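Local coordinates for protein phenylacetate-coenzyme A ligase (Bacteroides vulgatus, PDB 3LAX) that belongs to the AMP-binding enzyme family, of which this fragment represents the small C-terminal domain, at residues 17-22 against 33-38; 64-69 against 84-89. All coordinates share one frame; numbering follows the deposited sequence. Where two conformers were deposited one is given.

Interaction 1: residues 17-22 against 33-38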
ATOM      1  N   ILE A  17       7.791   6.201   2.304  1.00 19.49           N
ATOM      2  CA  ILE A  17       8.955   5.328   2.258  1.00 19.17           C
ATOM      3  C   ILE A  17       8.871   4.226   3.341  1.00 17.83           C
ATOM      4  O   ILE A  17       9.400   3.129   3.153  1.00 20.06           O
ATOM      5  CB  ILE A  17      10.290   6.126   2.345  1.00 22.88           C
ATOM      6  CG1 ILE A  17      11.449   5.295   1.804  1.00 29.84           C
ATOM      7  CG2 ILE A  17      10.559   6.620   3.767  1.00 22.14           C
ATOM      8  CD1 ILE A  17      11.944   4.235   2.745  1.00 34.39           C
ATOM      9  N   GLN A  18       8.219   4.521   4.467  1.00 17.22           N
ATOM     10  CA  GLN A  18       7.953   3.574   5.563  0.50 18.16           C
ATOM     11  C   GLN A  18       7.227   2.340   5.049  1.00 17.87           C
ATOM     12  O   GLN A  18       7.462   1.206   5.461  1.00 18.51           O
ATOM     13  CB  GLN A  18       7.016   4.222   6.605  0.50 17.84           C
ATOM     14  CG  GLN A  18       7.541   5.440   7.385  0.50 19.98           C
ATOM     15  CD  GLN A  18       6.502   6.010   8.366  0.50 22.14           C
ATOM     16  OE1 GLN A  18       6.371   5.544   9.503  0.50 24.74           O
ATOM     17  NE2 GLN A  18       5.772   7.027   7.930  0.50 23.27           N
ATOM     18  N   ILE A  19       6.249   2.603   4.195  1.00 16.22           N
ATOM     19  CA  ILE A  19       5.414   1.547   3.639  1.00 15.39           C
ATOM     20  C   ILE A  19       6.248   0.710   2.672  1.00 15.94           C
ATOM     21  O   ILE A  19       6.239  -0.523   2.725  1.00 16.51           O
ATOM     22  CB  ILE A  19       4.204   2.174   2.925  1.00 15.91           C
ATOM     23  CG1 ILE A  19       3.263   2.811   3.963  1.00 16.83           C
ATOM     24  CG2 ILE A  19       3.472   1.134   2.078  1.00 16.08           C
ATOM     25  CD1 ILE A  19       2.219   3.751   3.393  1.00 18.73           C
ATOM     26  N   GLU A  20       6.971   1.389   1.789  1.00 16.00           N
ATOM     27  CA  GLU A  20       7.844   0.727   0.829  1.00 17.93           C
ATOM     28  C   GLU A  20       8.812  -0.225   1.519  1.00 17.49           C
ATOM     29  O   GLU A  20       8.984  -1.366   1.107  1.00 18.69           O
ATOM     30  CB  GLU A  20       8.624   1.783   0.043  1.00 19.62           C
ATOM     31  CG  GLU A  20       9.548   1.240  -1.014  1.00 20.52           C
ATOM     32  CD  GLU A  20      10.257   2.360  -1.749  1.00 21.18           C
ATOM     33  OE1 GLU A  20       9.574   3.182  -2.406  1.00 21.96           O
ATOM     34  OE2 GLU A  20      11.492   2.435  -1.652  1.00 23.97           O
ATOM     35  N   THR A  21       9.469   0.256   2.571  1.00 18.00           N
ATOM     36  CA  THR A  21      10.468  -0.547   3.272  1.00 19.74           C
ATOM     37  C   THR A  21       9.882  -1.849   3.812  1.00 18.23           C
ATOM     38  O   THR A  21      10.495  -2.924   3.703  1.00 21.07           O
ATOM     39  CB  THR A  21      11.081   0.266   4.411  1.00 22.24           C
ATOM     40  OG1 THR A  21      11.753   1.395   3.846  1.00 22.83           O
ATOM     41  CG2 THR A  21      12.078  -0.574   5.196  1.00 24.41           C
ATOM     42  N   ILE A  22       8.698  -1.751   4.398  1.00 17.54           N
ATOM     43  CA  ILE A  22       8.015  -2.928   4.911  0.50 16.94           C
ATOM     44  C   ILE A  22       7.649  -3.907   3.793  1.00 18.03           C
ATOM     45  O   ILE A  22       7.901  -5.111   3.911  1.00 18.50           O
ATOM     46  CB  ILE A  22       6.780  -2.534   5.737  0.50 15.96           C
ATOM     47  CG1 ILE A  22       7.230  -2.063   7.122  0.50 16.49           C
ATOM     48  CG2 ILE A  22       5.811  -3.697   5.856  0.50 17.10           C
ATOM     49  CD1 ILE A  22       6.214  -1.238   7.866  0.50 15.92           C
ATOM     50  N   TYR A  33       4.247  -0.950  -5.973  1.00 15.35           N
ATOM     51  CA  TYR A  33       3.105  -0.740  -5.115  1.00 15.73           C
ATOM     52  C   TYR A  33       2.518   0.624  -5.456  1.00 15.40           C
ATOM     53  O   TYR A  33       3.170   1.466  -6.106  1.00 17.58           O
ATOM     54  CB  TYR A  33       3.535  -0.768  -3.645  1.00 15.59           C
ATOM     55  CG  TYR A  33       4.449   0.386  -3.295  1.00 15.46           C
ATOM     56  CD1 TYR A  33       3.944   1.536  -2.720  1.00 17.32           C
ATOM     57  CD2 TYR A  33       5.811   0.327  -3.557  1.00 17.01           C
ATOM     58  CE1 TYR A  33       4.776   2.608  -2.408  1.00 18.73           C
ATOM     59  CE2 TYR A  33       6.652   1.385  -3.244  1.00 18.67           C
ATOM     60  CZ  TYR A  33       6.123   2.523  -2.678  1.00 18.62           C
ATOM     61  OH  TYR A  33       6.949   3.592  -2.376  1.00 20.41           O
ATOM     62  N   LEU A  34       1.281   0.836  -5.038  1.00 14.33           N
ATOM     63  CA  LEU A  34       0.619   2.111  -5.256  1.00 15.40           C
ATOM     64  C   LEU A  34      -0.256   2.413  -4.062  1.00 14.92           C
ATOM     65  O   LEU A  34      -1.079   1.596  -3.671  1.00 15.70           O
ATOM     66  CB  LEU A  34      -0.244   2.050  -6.514  1.00 17.48           C
ATOM     67  CG  LEU A  34      -1.018   3.329  -6.829  1.00 18.20           C
ATOM     68  CD1 LEU A  34      -0.061   4.487  -7.082  1.00 19.18           C
ATOM     69  CD2 LEU A  34      -1.943   3.102  -8.021  1.00 20.96           C
ATOM     70  N   ILE A  35      -0.044   3.581  -3.465  1.00 15.24           N
ATOM     71  CA  ILE A  35      -0.834   4.020  -2.335  1.00 14.77           C
ATOM     72  C   ILE A  35      -1.881   4.980  -2.881  1.00 14.90           C
ATOM     73  O   ILE A  35      -1.535   5.997  -3.480  1.00 16.14           O
ATOM     74  CB  ILE A  35       0.049   4.780  -1.320  1.00 14.78           C
ATOM     75  CG1 ILE A  35       1.188   3.890  -0.797  1.00 15.68           C
ATOM     76  CG2 ILE A  35      -0.781   5.319  -0.179  1.00 16.43           C
ATOM     77  CD1 ILE A  35       2.323   4.686  -0.121  1.00 17.55           C
ATOM     78  N   THR A  36      -3.157   4.655  -2.709  1.00 15.57           N
ATOM     79  CA  THR A  36      -4.218   5.536  -3.191  1.00 16.32           C
ATOM     80  C   THR A  36      -4.969   6.143  -2.016  1.00 16.48           C
ATOM     81  O   THR A  36      -5.429   5.423  -1.129  1.00 17.76           O
ATOM     82  CB  THR A  36      -5.226   4.807  -4.116  1.00 17.39           C
ATOM     83  OG1 THR A  36      -4.539   4.293  -5.262  1.00 20.49           O
ATOM     84  CG2 THR A  36      -6.318   5.781  -4.586  1.00 18.98           C
ATOM     85  N   LEU A  37      -5.065   7.471  -2.000  1.00 17.05           N
ATOM     86  CA  LEU A  37      -5.786   8.181  -0.951  1.00 18.44           C
ATOM     87  C   LEU A  37      -7.072   8.711  -1.554  1.00 22.15           C
ATOM     88  O   LEU A  37      -7.058   9.352  -2.605  1.00 22.91           O
ATOM     89  CB  LEU A  37      -4.954   9.357  -0.414  1.00 19.62           C
ATOM     90  CG  LEU A  37      -3.557   8.972   0.092  1.00 20.37           C
ATOM     91  CD1 LEU A  37      -2.698  10.197   0.401  1.00 23.63           C
ATOM     92  CD2 LEU A  37      -3.638   8.054   1.310  1.00 23.98           C
ATOM     93  N   GLU A  38      -8.194   8.447  -0.904  1.00 25.36           N
ATOM     94  CA  GLU A  38      -9.439   9.004  -1.400  1.00 30.40           C
ATOM     95  C   GLU A  38     -10.398   9.340  -0.282  1.00 33.04           C
ATOM     96  O   GLU A  38     -10.188   8.964   0.868  1.00 32.96           O
ATOM     97  CB  GLU A  38     -10.086   8.077  -2.432  1.00 36.71           C
ATOM     98  CG  GLU A  38     -10.167   6.630  -2.017  1.00 39.75           C
ATOM     99  CD  GLU A  38     -10.322   5.704  -3.211  1.00 42.67           C
ATOM    100  OE1 GLU A  38     -11.107   6.035  -4.131  1.00 43.56           O
ATOM    101  OE2 GLU A  38      -9.650   4.650  -3.229  1.00 43.06           O
TER
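Glu20 on the helix and Tyr33 on the strand make the polar half of this contact. Glu20 starts from a CB that already lies 3.5 Å from Tyr33 OH. Its CG is anti to the backbone N (chi1 -179°), which carries the chain on past the phenol end of the ring. There CG meets Tyr33 CE2 at 3.7 Å. Glu20 CD stays close to the hydroxyl. At the tip, Glu20 OE1 accepts a hydrogen bond from Tyr33 OH at 2.7 Å. The oxygen uses its anti lone pair, on the side away from OE2. It sits at the ring edge and in the ring plane, so the two groups are not stacked. The carboxylate is turned by 60° against the ring, and the two side chains lie roughly perpendicular. The donated proton probably helps to stabilise negative charge on Glu20.

Helix 16-24 here packs on strand 32-40, an inner strand of the mixed sheet of this AMP-binding enzyme C-terminal domain. Backbones stay apart, with Glu20 CA 7.7 Å from Tyr33 CA and Ile19 CA 9.0 Å from Ile35 CA. Side chains bridge the distance. The ends of Ile19 and Ile35 meet head-on, with Ile19 CD1 3.6 Å from Ile35 CD1. Both are buried. Met46 of strand 43-52 touches both isoleucines. Ile78 of helix 60-78 packs on Ile19, and Val102 of strand 102-104 packs on Ile35. Tyr33 also touches Ala3 and Arg101.

Interaction 2: residues 64-69 against 84-89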
ATOM      1  N   GLN A  64      -4.630 -14.657   1.900  1.00 16.84           N
ATOM      2  CA  GLN A  64      -5.290 -13.952   2.998  1.00 18.56           C
ATOM      3  C   GLN A  64      -4.340 -13.726   4.164  1.00 18.09           C
ATOM      4  O   GLN A  64      -4.311 -12.642   4.739  1.00 19.11           O
ATOM      5  CB  GLN A  64      -6.488 -14.745   3.522  1.00 21.86           C
ATOM      6  CG  GLN A  64      -7.746 -14.682   2.696  1.00 24.20           C
ATOM      7  CD  GLN A  64      -8.867 -15.483   3.337  1.00 28.16           C
ATOM      8  OE1 GLN A  64     -10.029 -15.088   3.301  1.00 32.78           O
ATOM      9  NE2 GLN A  64      -8.513 -16.603   3.951  1.00 29.37           N
ATOM     10  N   ALA A  65      -3.580 -14.753   4.535  1.00 18.40           N
ATOM     11  CA  ALA A  65      -2.636 -14.634   5.652  1.00 19.28           C
ATOM     12  C   ALA A  65      -1.583 -13.577   5.347  1.00 17.76           C
ATOM     13  O   ALA A  65      -1.220 -12.771   6.213  1.00 19.14           O
ATOM     14  CB  ALA A  65      -1.971 -15.974   5.928  1.00 21.79           C
ATOM     15  N   LEU A  66      -1.098 -13.578   4.113  1.00 17.09           N
ATOM     16  CA  LEU A  66      -0.119 -12.597   3.660  1.00 16.34           C
ATOM     17  C   LEU A  66      -0.705 -11.190   3.759  1.00 15.45           C
ATOM     18  O   LEU A  66      -0.054 -10.273   4.268  1.00 16.67           O
ATOM     19  CB  LEU A  66       0.302 -12.913   2.217  1.00 16.25           C
ATOM     20  CG  LEU A  66       1.215 -11.927   1.494  1.00 17.53           C
ATOM     21  CD1 LEU A  66       2.532 -11.710   2.255  1.00 19.26           C
ATOM     22  CD2 LEU A  66       1.466 -12.388   0.060  1.00 18.77           C
ATOM     23  N   THR A  67      -1.934 -11.019   3.287  1.00 15.56           N
ATOM     24  CA  THR A  67      -2.596  -9.719   3.325  1.00 15.45           C
ATOM     25  C   THR A  67      -2.709  -9.238   4.773  1.00 15.20           C
ATOM     26  O   THR A  67      -2.432  -8.071   5.077  1.00 15.78           O
ATOM     27  CB  THR A  67      -3.994  -9.798   2.674  1.00 16.34           C
ATOM     28  OG1 THR A  67      -3.857 -10.168   1.297  1.00 16.50           O
ATOM     29  CG2 THR A  67      -4.694  -8.439   2.739  1.00 17.90           C
ATOM     30  N   ARG A  68      -3.095 -10.140   5.672  1.00 16.12           N
ATOM     31  CA  ARG A  68      -3.237  -9.834   7.098  1.00 17.02           C
ATOM     32  C   ARG A  68      -1.905  -9.401   7.702  1.00 16.05           C
ATOM     33  O   ARG A  68      -1.835  -8.403   8.434  1.00 17.22           O
ATOM     34  CB  ARG A  68      -3.773 -11.070   7.823  1.00 19.77           C
ATOM     35  CG  ARG A  68      -3.817 -11.011   9.347  1.00 23.05           C
ATOM     36  CD  ARG A  68      -3.954 -12.459   9.884  1.00 27.05           C
ATOM     37  NE  ARG A  68      -4.324 -12.534  11.297  1.00 32.62           N
ATOM     38  CZ  ARG A  68      -4.349 -13.656  12.014  1.00 37.89           C
ATOM     39  NH1 ARG A  68      -4.007 -14.816  11.466  1.00 42.80           N
ATOM     40  NH2 ARG A  68      -4.712 -13.618  13.289  1.00 40.35           N
ATOM     41  N   GLU A  69      -0.840 -10.129   7.401  1.00 15.73           N
ATOM     42  CA  GLU A  69       0.467  -9.809   7.972  1.00 16.92           C
ATOM     43  C   GLU A  69       0.984  -8.460   7.475  1.00 15.07           C
ATOM     44  O   GLU A  69       1.535  -7.670   8.252  1.00 15.96           O
ATOM     45  CB  GLU A  69       1.474 -10.921   7.662  1.00 17.22           C
ATOM     46  CG  GLU A  69       2.890 -10.624   8.154  1.00 19.66           C
ATOM     47  CD  GLU A  69       3.009 -10.479   9.674  1.00 21.98           C
ATOM     48  OE1 GLU A  69       2.056 -10.790  10.426  1.00 23.39           O
ATOM     49  OE2 GLU A  69       4.089 -10.059  10.117  1.00 22.91           O
ATOM     50  N   VAL A  84      -5.147  -3.161   2.419  1.00 16.73           N
ATOM     51  CA  VAL A  84      -4.126  -3.773   1.584  1.00 16.49           C
ATOM     52  C   VAL A  84      -4.755  -4.688   0.533  1.00 15.47           C
ATOM     53  O   VAL A  84      -5.589  -5.545   0.858  1.00 17.33           O
ATOM     54  CB  VAL A  84      -3.113  -4.563   2.440  1.00 15.99           C
ATOM     55  CG1 VAL A  84      -2.103  -5.311   1.549  1.00 16.15           C
ATOM     56  CG2 VAL A  84      -2.406  -3.622   3.441  1.00 16.43           C
ATOM     57  N   LYS A  85      -4.369  -4.476  -0.725  1.00 15.51           N
ATOM     58  CA  LYS A  85      -4.862  -5.292  -1.828  0.50 16.47           C
ATOM     59  C   LYS A  85      -3.687  -5.853  -2.614  1.00 15.59           C
ATOM     60  O   LYS A  85      -2.896  -5.097  -3.183  1.00 17.19           O
ATOM     61  CB  LYS A  85      -5.752  -4.463  -2.754  0.50 19.53           C
ATOM     62  CG  LYS A  85      -7.010  -3.921  -2.097  0.50 22.18           C
ATOM     63  CD  LYS A  85      -7.877  -3.179  -3.102  0.50 24.81           C
ATOM     64  CE  LYS A  85      -9.150  -2.672  -2.456  0.50 27.28           C
ATOM     65  NZ  LYS A  85      -9.981  -1.914  -3.430  0.50 29.27           N
ATOM     66  N   LEU A  86      -3.584  -7.180  -2.659  1.00 16.37           N
ATOM     67  CA  LEU A  86      -2.539  -7.816  -3.436  1.00 16.77           C
ATOM     68  C   LEU A  86      -3.081  -7.996  -4.848  1.00 17.23           C
ATOM     69  O   LEU A  86      -4.205  -8.476  -5.032  1.00 20.01           O
ATOM     70  CB  LEU A  86      -2.138  -9.156  -2.815  1.00 17.51           C
ATOM     71  CG  LEU A  86      -1.715  -8.992  -1.350  1.00 19.67           C
ATOM     72  CD1 LEU A  86      -1.191 -10.307  -0.760  1.00 24.21           C
ATOM     73  CD2 LEU A  86      -0.694  -7.877  -1.179  1.00 21.68           C
ATOM     74  N   VAL A  87      -2.290  -7.588  -5.831  1.00 15.39           N
ATOM     75  CA  VAL A  87      -2.718  -7.593  -7.221  1.00 16.33           C
ATOM     76  C   VAL A  87      -1.725  -8.401  -8.040  1.00 16.23           C
ATOM     77  O   VAL A  87      -0.578  -8.593  -7.626  1.00 16.50           O
ATOM     78  CB  VAL A  87      -2.867  -6.151  -7.781  1.00 16.99           C
ATOM     79  CG1 VAL A  87      -3.873  -5.358  -6.940  1.00 18.53           C
ATOM     80  CG2 VAL A  87      -1.520  -5.428  -7.833  1.00 16.21           C
ATOM     81  N   PRO A  88      -2.158  -8.894  -9.202  1.00 19.20           N
ATOM     82  CA  PRO A  88      -1.276  -9.741 -10.006  1.00 20.89           C
ATOM     83  C   PRO A  88      -0.024  -9.013 -10.475  1.00 18.84           C
ATOM     84  O   PRO A  88      -0.027  -7.789 -10.638  1.00 19.37           O
ATOM     85  CB  PRO A  88      -2.141 -10.096 -11.217  1.00 22.88           C
ATOM     86  CG  PRO A  88      -3.546  -9.910 -10.754  1.00 22.61           C
ATOM     87  CD  PRO A  88      -3.506  -8.776  -9.785  1.00 21.39           C
ATOM     88  N   LYS A  89       1.043  -9.767 -10.695  1.00 19.59           N
ATOM     89  CA  LYS A  89       2.247  -9.192 -11.258  1.00 22.73           C
ATOM     90  C   LYS A  89       1.912  -8.436 -12.541  1.00 22.60           C
ATOM     91  O   LYS A  89       1.197  -8.950 -13.412  1.00 24.01           O
ATOM     92  CB  LYS A  89       3.272 -10.289 -11.536  1.00 26.14           C
ATOM     93  CG  LYS A  89       4.542  -9.787 -12.191  1.00 29.92           C
ATOM     94  CD  LYS A  89       5.544 -10.899 -12.323  1.00 33.06           C
ATOM     95  CE  LYS A  89       6.538 -10.638 -13.441  1.00 37.15           C
ATOM     96  NZ  LYS A  89       6.126 -11.313 -14.711  1.00 40.72           N
TER
HETATM   97  O   HOH W   1      -5.136  -8.870  -0.836  1.00 24.73           O
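Thr67 and Leu86 meet with no ring or other flat side chain between them, and no stack forms. The flat groups involved are backbone peptides of the strand. The methyl Thr67 CG2 rests 3.6 Å from Val84 O, a van der Waals contact. The N-H of Leu86 points to a water, which accepts its proton at 2.9 Å, measured from Leu86 N to the water O. The same water donates to Thr67 OG1 over 2.8 Å. One water thus bridges helix side chain and strand backbone. Thr67 OG1 is also hydrogen-bonded to Leu63 O, one turn back in the helix. With OG1 beside the backbone N (chi1 -62°), the hydroxyl can reach that carbonyl and the water, while CG2 is left to meet Val84.

The rest is van der Waals contact. Leu86 CD1 comes within 3.4 Å of Thr67 OG1 and also meets Leu66. Leu66 CD2 and Leu86 CD1 are 3.5 Å apart, closer than usual for two methyl groups, so the apolar packing is tight here. Thr67 lies alongside Val84 and Leu86, its side chain directed against theirs.

Helix 60-78 follows strand 43-52 and leads to strand 83-87, a beta-alpha-beta crossover. The short segments approach to 8.6 Å between axes, at 136° between their directions. Leu86 touches Val50 and Leu52 on the neighbouring parallel strand, and Val84 also packs on Ile70 and Thr71 of the helix. Leu66 reaches Phe26 and Glu28, in the connection that follows helix 16-24.

In the fold
From the N terminus, the chain first passes the small hairpin of strands 7-9 and 12-14 and enters helix 16-24. Interaction 1 closes the short loop from this helix to strand 32-40. The chain then runs along strand 43-52 into helix 60-78. Interaction 2 closes the next loop, from that helix to strand 83-87. The two loops follow in series and neither nest nor cross. Their centres are 13 Å apart and they do not touch. Both tie a helix to the same mixed sheet, one at an inner strand and one at an outermost strand of this chain. Ile22 on Leu74 joins the helices directly.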